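Local coordinates for protein HepC.19480.a.B1 (Helicobacter pylori, PDB 6MTZ) that is of unknown function but is probably a metal-dependent phosphoesterase of the DHH/DHHA1 family, acting on nucleotides or short oligonucleotides, at residues A279-Y292 with L303-S315. Sequence-based numbering, arbitrary orientation.
Sequences ANLFLTQNPDFDFY and LRANGNCDVCELS
Phe-291 presents the face of its ring to Leu-314, whose CD1 methyl sits 3.9 Å from the ring centroid and only 8° off the normal, a nearly centred CH-pi contact between side chains that cross at about a right angle. With CG set between the backbone N and the carbonyl carbon (chi1 64°), the ring lies alongside Leu-303, pointing the same way, and its CD2 is 3.8 Å from Leu-303 CD2. Cys-309 SG approaches obliquely, 4.0 Å from Phe-291 CD1, and Val-311 CG1 fits against CB of the same phenylalanine. Tyr-261 of strand 258-261 also touches both Phe-291 and Leu-314.

Beneath this cluster, the backbones of Tyr-292 and Arg-304 form an antiparallel hydrogen-bonded pair: Tyr-292 N donates to Arg-304 O (2.9 Å), and Arg-304 N returns a bond to Tyr-292 O (3.0 Å). Their side chains leave by the sheet face opposite Phe-291. There Ala-279 CB packs 3.7 Å from Arg-304 CB, while Ala-279 CA lies over one face of the Tyr-292 ring, whose hydroxyl bonds to Ser-269 OG. The bent arginine chain carries NH1 back to its neighbour Leu-303 O, and NE to Ser-276 OG. Farther along helix 279-285, Leu-283 CD1 rests on the Ala-305 backbone.

Where the strands part, a water takes over: it donates to Asp-290 O and accepts from Asn-306 N and Asn-308 N, bridging the two segments. The Asp-290 carboxylate, which skirts Asn-308, is held from outside by Lys-265 N.

The contact thus illustrates how a hairpin is clad on both faces, by helix 276-285 of a beta-alpha-beta crossover and by helix 311-318, within the mixed-sheet C-terminal domain consistent with a DHHA1 fold, whose glycine-rich GGGH motif follows shortly after.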
ATOM      1  N   ALA A 279     -17.114   9.565  -6.093  1.00 36.05           N
ATOM      2  CA  ALA A 279     -18.137   8.971  -6.944  1.00 37.53           C
ATOM      3  C   ALA A 279     -18.786  10.022  -7.836  1.00 38.33           C
ATOM      4  O   ALA A 279     -19.061   9.756  -9.011  1.00 38.39           O
ATOM      5  CB  ALA A 279     -19.186   8.264  -6.085  1.00 33.94           C
ATOM      6  N   ASN A 280     -19.027  11.222  -7.305  1.00 38.29           N
ATOM      7  CA  ASN A 280     -19.588  12.282  -8.133  1.00 41.94           C
ATOM      8  C   ASN A 280     -18.693  12.558  -9.337  1.00 48.32           C
ATOM      9  O   ASN A 280     -19.179  12.675 -10.467  1.00 46.80           O
ATOM     10  CB  ASN A 280     -19.792  13.553  -7.307  1.00 49.95           C
ATOM     11  CG  ASN A 280     -20.610  14.611  -8.049  1.00 60.56           C
ATOM     12  OD1 ASN A 280     -21.835  14.529  -8.100  1.00 63.02           O
ATOM     13  ND2 ASN A 280     -19.934  15.604  -8.628  1.00 55.66           N
ATOM     14  N   LEU A 281     -17.378  12.629  -9.119  1.00 45.30           N
ATOM     15  CA  LEU A 281     -16.451  12.863 -10.224  1.00 43.43           C
ATOM     16  C   LEU A 281     -16.380  11.661 -11.162  1.00 55.37           C
ATOM     17  O   LEU A 281     -16.342  11.830 -12.385  1.00 43.88           O
ATOM     18  CB  LEU A 281     -15.066  13.198  -9.676  1.00 43.63           C
ATOM     19  CG  LEU A 281     -13.988  13.540 -10.690  1.00 45.62           C
ATOM     20  CD1 LEU A 281     -14.436  14.725 -11.579  1.00 49.32           C
ATOM     21  CD2 LEU A 281     -12.709  13.869  -9.943  1.00 46.82           C
ATOM     22  N   PHE A 282     -16.358  10.437 -10.618  1.00 53.88           N
ATOM     23  CA  PHE A 282     -16.299   9.266 -11.489  1.00 45.09           C
ATOM     24  C   PHE A 282     -17.523   9.200 -12.386  1.00 45.74           C
ATOM     25  O   PHE A 282     -17.420   8.933 -13.590  1.00 46.63           O
ATOM     26  CB  PHE A 282     -16.196   7.962 -10.688  1.00 35.36           C
ATOM     27  CG  PHE A 282     -16.104   6.746 -11.578  1.00 40.10           C
ATOM     28  CD1 PHE A 282     -17.244   6.102 -12.024  1.00 41.60           C
ATOM     29  CD2 PHE A 282     -14.871   6.299 -12.032  1.00 44.74           C
ATOM     30  CE1 PHE A 282     -17.151   5.012 -12.874  1.00 43.30           C
ATOM     31  CE2 PHE A 282     -14.773   5.217 -12.884  1.00 39.69           C
ATOM     32  CZ  PHE A 282     -15.911   4.578 -13.311  1.00 35.14           C
ATOM     33  N   LEU A 283     -18.702   9.391 -11.797  1.00 39.21           N
ATOM     34  CA  LEU A 283     -19.932   9.296 -12.566  1.00 48.45           C
ATOM     35  C   LEU A 283     -20.024  10.398 -13.608  1.00 46.59           C
ATOM     36  O   LEU A 283     -20.541  10.165 -14.705  1.00 45.18           O
ATOM     37  CB  LEU A 283     -21.130   9.325 -11.619  1.00 54.18           C
ATOM     38  CG  LEU A 283     -21.189   8.091 -10.714  1.00 42.15           C
ATOM     39  CD1 LEU A 283     -22.237   8.222  -9.608  1.00 42.29           C
ATOM     40  CD2 LEU A 283     -21.441   6.833 -11.544  1.00 43.87           C
ATOM     41  N   THR A 284     -19.494  11.587 -13.315  1.00 45.20           N
ATOM     42  CA  THR A 284     -19.488  12.641 -14.325  1.00 51.45           C
ATOM     43  C   THR A 284     -18.561  12.281 -15.485  1.00 54.85           C
ATOM     44  O   THR A 284     -18.951  12.370 -16.656  1.00 51.98           O
ATOM     45  CB  THR A 284     -19.079  13.977 -13.702  1.00 53.17           C
ATOM     46  OG1 THR A 284     -19.995  14.321 -12.654  1.00 57.10           O
ATOM     47  CG2 THR A 284     -19.097  15.068 -14.747  1.00 54.62           C
ATOM     48  N   GLN A 285     -17.330  11.867 -15.175  1.00 48.18           N
ATOM     49  CA  GLN A 285     -16.366  11.508 -16.210  1.00 58.98           C
ATOM     50  C   GLN A 285     -16.761  10.241 -16.965  1.00 57.46           C
ATOM     51  O   GLN A 285     -16.280  10.022 -18.084  1.00 52.25           O
ATOM     52  CB  GLN A 285     -14.973  11.318 -15.594  1.00 69.69           C
ATOM     53  CG  GLN A 285     -14.313  12.568 -15.006  1.00 69.78           C
ATOM     54  CD  GLN A 285     -12.982  12.246 -14.326  1.00 77.68           C
ATOM     55  OE1 GLN A 285     -12.647  11.082 -14.112  1.00 83.35           O
ATOM     56  NE2 GLN A 285     -12.221  13.280 -13.988  1.00 80.48           N
ATOM     57  N   ASN A 286     -17.604   9.393 -16.380  1.00 46.10           N
ATOM     58  CA  ASN A 286     -17.959   8.107 -16.972  1.00 45.45           C
ATOM     59  C   ASN A 286     -19.470   7.972 -16.970  1.00 57.61           C
ATOM     60  O   ASN A 286     -20.039   7.179 -16.209  1.00 46.72           O
ATOM     61  CB  ASN A 286     -17.291   6.959 -16.217  1.00 43.30           C
ATOM     62  CG  ASN A 286     -15.785   7.062 -16.242  1.00 44.98           C
ATOM     63  OD1 ASN A 286     -15.136   6.616 -17.190  1.00 51.15           O
ATOM     64  ND2 ASN A 286     -15.221   7.677 -15.211  1.00 41.58           N
ATOM     65  N   PRO A 287     -20.154   8.732 -17.832  1.00 48.52           N
ATOM     66  CA  PRO A 287     -21.621   8.789 -17.755  1.00 50.66           C
ATOM     67  C   PRO A 287     -22.294   7.462 -18.029  1.00 48.67           C
ATOM     68  O   PRO A 287     -23.484   7.335 -17.733  1.00 48.27           O
ATOM     69  CB  PRO A 287     -21.989   9.833 -18.822  1.00 52.92           C
ATOM     70  CG  PRO A 287     -20.859   9.785 -19.802  1.00 56.19           C
ATOM     71  CD  PRO A 287     -19.624   9.469 -18.994  1.00 52.98           C
ATOM     72  N   ASP A 288     -21.577   6.474 -18.579  1.00 64.34           N
ATOM     73  CA  ASP A 288     -22.163   5.169 -18.866  1.00 54.77           C
ATOM     74  C   ASP A 288     -22.467   4.376 -17.602  1.00 44.90           C
ATOM     75  O   ASP A 288     -23.194   3.382 -17.674  1.00 50.24           O
ATOM     76  CB  ASP A 288     -21.246   4.367 -19.807  1.00 56.99           C
ATOM     77  CG  ASP A 288     -19.788   4.324 -19.347  1.00 62.37           C
ATOM     78  OD1 ASP A 288     -19.397   3.294 -18.766  1.00 66.55           O
ATOM     79  OD2 ASP A 288     -19.027   5.296 -19.585  1.00 58.68           O
ATOM     80  N   PHE A 289     -21.951   4.794 -16.455  1.00 49.79           N
ATOM     81  CA  PHE A 289     -22.266   4.155 -15.187  1.00 48.88           C
ATOM     82  C   PHE A 289     -23.437   4.862 -14.518  1.00 46.30           C
ATOM     83  O   PHE A 289     -23.559   6.090 -14.583  1.00 45.23           O
ATOM     84  CB  PHE A 289     -21.044   4.152 -14.268  1.00 40.30           C
ATOM     85  CG  PHE A 289     -20.010   3.125 -14.648  1.00 47.42           C
ATOM     86  CD1 PHE A 289     -19.059   3.406 -15.616  1.00 49.75           C
ATOM     87  CD2 PHE A 289     -20.005   1.868 -14.050  1.00 39.62           C
ATOM     88  CE1 PHE A 289     -18.113   2.461 -15.972  1.00 46.38           C
ATOM     89  CE2 PHE A 289     -19.066   0.924 -14.397  1.00 35.73           C
ATOM     90  CZ  PHE A 289     -18.115   1.219 -15.356  1.00 44.96           C
ATOM     91  N   ASP A 290     -24.306   4.071 -13.895  1.00 39.36           N
ATOM     92  CA  ASP A 290     -25.481   4.572 -13.193  1.00 39.80           C
ATOM     93  C   ASP A 290     -25.274   4.754 -11.702  1.00 44.72           C
ATOM     94  O   ASP A 290     -25.937   5.606 -11.102  1.00 40.32           O
ATOM     95  CB  ASP A 290     -26.651   3.623 -13.402  1.00 40.69           C
ATOM     96  CG  ASP A 290     -26.927   3.404 -14.852  1.00 53.13           C
ATOM     97  OD1 ASP A 290     -27.236   4.406 -15.529  1.00 51.88           O
ATOM     98  OD2 ASP A 290     -26.778   2.257 -15.318  1.00 43.10           O
ATOM     99  N   PHE A 291     -24.403   3.964 -11.075  1.00 37.10           N
ATOM    100  CA  PHE A 291     -24.166   4.152  -9.655  1.00 34.20           C
ATOM    101  C   PHE A 291     -22.744   3.755  -9.323  1.00 32.42           C
ATOM    102  O   PHE A 291     -22.032   3.135 -10.116  1.00 39.66           O
ATOM    103  CB  PHE A 291     -25.169   3.373  -8.798  1.00 33.93           C
ATOM    104  CG  PHE A 291     -25.080   1.887  -8.947  1.00 38.58           C
ATOM    105  CD1 PHE A 291     -25.679   1.246 -10.028  1.00 36.02           C
ATOM    106  CD2 PHE A 291     -24.415   1.121  -7.993  1.00 33.90           C
ATOM    107  CE1 PHE A 291     -25.615  -0.139 -10.166  1.00 37.61           C
ATOM    108  CE2 PHE A 291     -24.332  -0.265  -8.117  1.00 38.36           C
ATOM    109  CZ  PHE A 291     -24.932  -0.901  -9.205  1.00 40.64           C
ATOM    110  N   TYR A 292     -22.342   4.144  -8.127  1.00 39.94           N
ATOM    111  CA  TYR A 292     -21.043   3.823  -7.579  1.00 34.42           C
ATOM    112  C   TYR A 292     -21.291   3.126  -6.254  1.00 38.37           C
ATOM    113  O   TYR A 292     -22.193   3.514  -5.506  1.00 33.74           O
ATOM    114  CB  TYR A 292     -20.196   5.100  -7.404  1.00 32.81           C
ATOM    115  CG  TYR A 292     -18.753   4.838  -7.060  1.00 31.44           C
ATOM    116  CD1 TYR A 292     -18.384   4.494  -5.770  1.00 38.36           C
ATOM    117  CD2 TYR A 292     -17.757   4.926  -8.026  1.00 33.35           C
ATOM    118  CE1 TYR A 292     -17.068   4.239  -5.447  1.00 36.94           C
ATOM    119  CE2 TYR A 292     -16.439   4.669  -7.714  1.00 34.08           C
ATOM    120  CZ  TYR A 292     -16.103   4.328  -6.417  1.00 35.79           C
ATOM    121  OH  TYR A 292     -14.801   4.066  -6.079  1.00 28.88           O
ATOM    122  N   LEU A 303     -23.349   3.920  -1.266  1.00 30.17           N
ATOM    123  CA  LEU A 303     -23.809   4.023  -2.642  1.00 39.89           C
ATOM    124  C   LEU A 303     -24.028   5.484  -3.000  1.00 42.40           C
ATOM    125  O   LEU A 303     -24.474   6.280  -2.172  1.00 44.80           O
ATOM    126  CB  LEU A 303     -25.102   3.220  -2.872  1.00 52.18           C
ATOM    127  CG  LEU A 303     -24.961   1.691  -2.921  1.00 57.00           C
ATOM    128  CD1 LEU A 303     -25.876   1.061  -1.900  1.00 63.84           C
ATOM    129  CD2 LEU A 303     -25.257   1.129  -4.317  1.00 58.55           C
ATOM    130  N   ARG A 304     -23.671   5.834  -4.230  1.00 32.23           N
ATOM    131  CA  ARG A 304     -23.905   7.166  -4.763  1.00 34.19           C
ATOM    132  C   ARG A 304     -24.432   7.008  -6.175  1.00 39.24           C
ATOM    133  O   ARG A 304     -24.133   6.016  -6.855  1.00 34.59           O
ATOM    134  CB  ARG A 304     -22.629   8.027  -4.785  1.00 34.10           C
ATOM    135  CG  ARG A 304     -22.019   8.306  -3.426  1.00 33.79           C
ATOM    136  CD  ARG A 304     -22.856   9.288  -2.609  1.00 35.94           C
ATOM    137  NE  ARG A 304     -22.194   9.584  -1.344  1.00 48.63           N
ATOM    138  CZ  ARG A 304     -22.134   8.737  -0.315  1.00 48.95           C
ATOM    139  NH1 ARG A 304     -22.709   7.541  -0.384  1.00 41.82           N
ATOM    140  NH2 ARG A 304     -21.492   9.088   0.789  1.00 49.98           N
ATOM    141  N   ALA A 305     -25.220   7.989  -6.608  1.00 41.95           N
ATOM    142  CA  ALA A 305     -25.702   8.057  -7.979  1.00 41.83           C
ATOM    143  C   ALA A 305     -25.719   9.509  -8.447  1.00 43.03           C
ATOM    144  O   ALA A 305     -25.458  10.444  -7.683  1.00 43.40           O
ATOM    145  CB  ALA A 305     -27.090   7.426  -8.115  1.00 44.50           C
ATOM    146  N   ASN A 306     -26.024   9.692  -9.729  1.00 52.96           N
ATOM    147  CA  ASN A 306     -26.079  11.015 -10.337  1.00 54.74           C
ATOM    148  C   ASN A 306     -27.423  11.220 -11.028  1.00 64.73           C
ATOM    149  O   ASN A 306     -27.505  11.879 -12.066  1.00 69.56           O
ATOM    150  CB  ASN A 306     -24.917  11.214 -11.313  1.00 49.21           C
ATOM    151  CG  ASN A 306     -24.687  12.676 -11.670  1.00 67.21           C
ATOM    152  OD1 ASN A 306     -25.218  13.580 -11.023  1.00 74.68           O
ATOM    153  ND2 ASN A 306     -23.893  12.911 -12.709  1.00 65.30           N
ATOM    154  N   GLY A 307     -28.483  10.641 -10.465  1.00 64.76           N
ATOM    155  CA  GLY A 307     -29.822  10.794 -10.981  1.00 65.17           C
ATOM    156  C   GLY A 307     -30.326   9.633 -11.809  1.00 63.67           C
ATOM    157  O   GLY A 307     -31.529   9.574 -12.087  1.00 68.09           O
ATOM    158  N   ASN A 308     -29.455   8.702 -12.198  1.00 54.11           N
ATOM    159  CA  ASN A 308     -29.831   7.616 -13.093  1.00 54.12           C
ATOM    160  C   ASN A 308     -29.992   6.279 -12.382  1.00 54.80           C
ATOM    161  O   ASN A 308     -30.096   5.242 -13.050  1.00 49.74           O
ATOM    162  CB  ASN A 308     -28.808   7.483 -14.222  1.00 57.23           C
ATOM    163  CG  ASN A 308     -29.107   8.408 -15.385  1.00 75.93           C
ATOM    164  OD1 ASN A 308     -29.868   9.367 -15.249  1.00 66.97           O
ATOM    165  ND2 ASN A 308     -28.513   8.119 -16.539  1.00 89.07           N
ATOM    166  N   CYS A 309     -30.012   6.272 -11.052  1.00 50.22           N
ATOM    167  CA  CYS A 309     -30.259   5.042 -10.305  1.00 52.81           C
ATOM    168  C   CYS A 309     -30.655   5.403  -8.885  1.00 53.35           C
ATOM    169  O   CYS A 309     -29.878   6.043  -8.172  1.00 45.71           O
ATOM    170  CB  CYS A 309     -29.036   4.145 -10.288  1.00 53.91           C
ATOM    171  SG  CYS A 309     -29.241   2.754  -9.146  1.00 50.19           S
ATOM    172  N   ASP A 310     -31.846   4.983  -8.472  1.00 55.11           N
ATOM    173  CA  ASP A 310     -32.278   5.216  -7.105  1.00 44.16           C
ATOM    174  C   ASP A 310     -31.519   4.288  -6.167  1.00 41.77           C
ATOM    175  O   ASP A 310     -31.946   3.149  -5.945  1.00 48.15           O
ATOM    176  CB  ASP A 310     -33.783   4.987  -6.976  1.00 46.69           C
ATOM    177  CG  ASP A 310     -34.328   5.452  -5.641  1.00 53.87           C
ATOM    178  OD1 ASP A 310     -33.531   5.609  -4.690  1.00 57.82           O
ATOM    179  OD2 ASP A 310     -35.555   5.661  -5.544  1.00 56.71           O
ATOM    180  N   VAL A 311     -30.405   4.760  -5.604  1.00 49.05           N
ATOM    181  CA  VAL A 311     -29.601   3.887  -4.751  1.00 49.46           C
ATOM    182  C   VAL A 311     -30.245   3.659  -3.393  1.00 43.06           C
ATOM    183  O   VAL A 311     -29.864   2.716  -2.690  1.00 44.49           O
ATOM    184  CB  VAL A 311     -28.164   4.414  -4.572  1.00 42.33           C
ATOM    185  CG1 VAL A 311     -27.413   4.307  -5.889  1.00 49.26           C
ATOM    186  CG2 VAL A 311     -28.154   5.860  -4.045  1.00 37.45           C
ATOM    187  N   CYS A 312     -31.204   4.497  -2.996  1.00 53.24           N
ATOM    188  CA  CYS A 312     -31.982   4.189  -1.802  1.00 57.11           C
ATOM    189  C   CYS A 312     -32.771   2.900  -1.995  1.00 54.53           C
ATOM    190  O   CYS A 312     -32.736   2.002  -1.146  1.00 53.16           O
ATOM    191  CB  CYS A 312     -32.913   5.351  -1.461  1.00 59.97           C
ATOM    192  SG  CYS A 312     -33.901   5.086   0.036  1.00 60.04           S
ATOM    193  N   GLU A 313     -33.482   2.788  -3.122  1.00 49.80           N
ATOM    194  CA  GLU A 313     -34.200   1.552  -3.422  1.00 60.86           C
ATOM    195  C   GLU A 313     -33.239   0.371  -3.539  1.00 61.74           C
ATOM    196  O   GLU A 313     -33.514  -0.720  -3.017  1.00 45.46           O
ATOM    197  CB  GLU A 313     -35.019   1.721  -4.705  1.00 54.59           C
ATOM    198  N   LEU A 314     -32.095   0.581  -4.199  1.00 55.23           N
ATOM    199  CA  LEU A 314     -31.108  -0.486  -4.354  1.00 52.39           C
ATOM    200  C   LEU A 314     -30.660  -1.028  -3.003  1.00 51.79           C
ATOM    201  O   LEU A 314     -30.653  -2.247  -2.782  1.00 45.57           O
ATOM    202  CB  LEU A 314     -29.904   0.025  -5.151  1.00 47.96           C
ATOM    203  CG  LEU A 314     -28.926  -0.990  -5.752  1.00 48.45           C
ATOM    204  CD1 LEU A 314     -28.090  -0.309  -6.840  1.00 49.13           C
ATOM    205  CD2 LEU A 314     -28.020  -1.603  -4.705  1.00 34.16           C
ATOM    206  N   SER A 315     -30.260  -0.139  -2.086  1.00 45.12           N
ATOM    207  CA  SER A 315     -29.691  -0.622  -0.833  1.00 48.43           C
ATOM    208  C   SER A 315     -30.747  -1.231   0.086  1.00 47.46           C
ATOM    209  O   SER A 315     -30.410  -2.102   0.892  1.00 47.23           O
ATOM    210  CB  SER A 315     -28.930   0.495  -0.115  1.00 45.41           C
ATOM    211  OG  SER A 315     -29.793   1.549   0.258  1.00 72.47           O
TER
HETATM  212  O   HOH W   1     -26.507   8.148 -11.763  1.00 38.33           O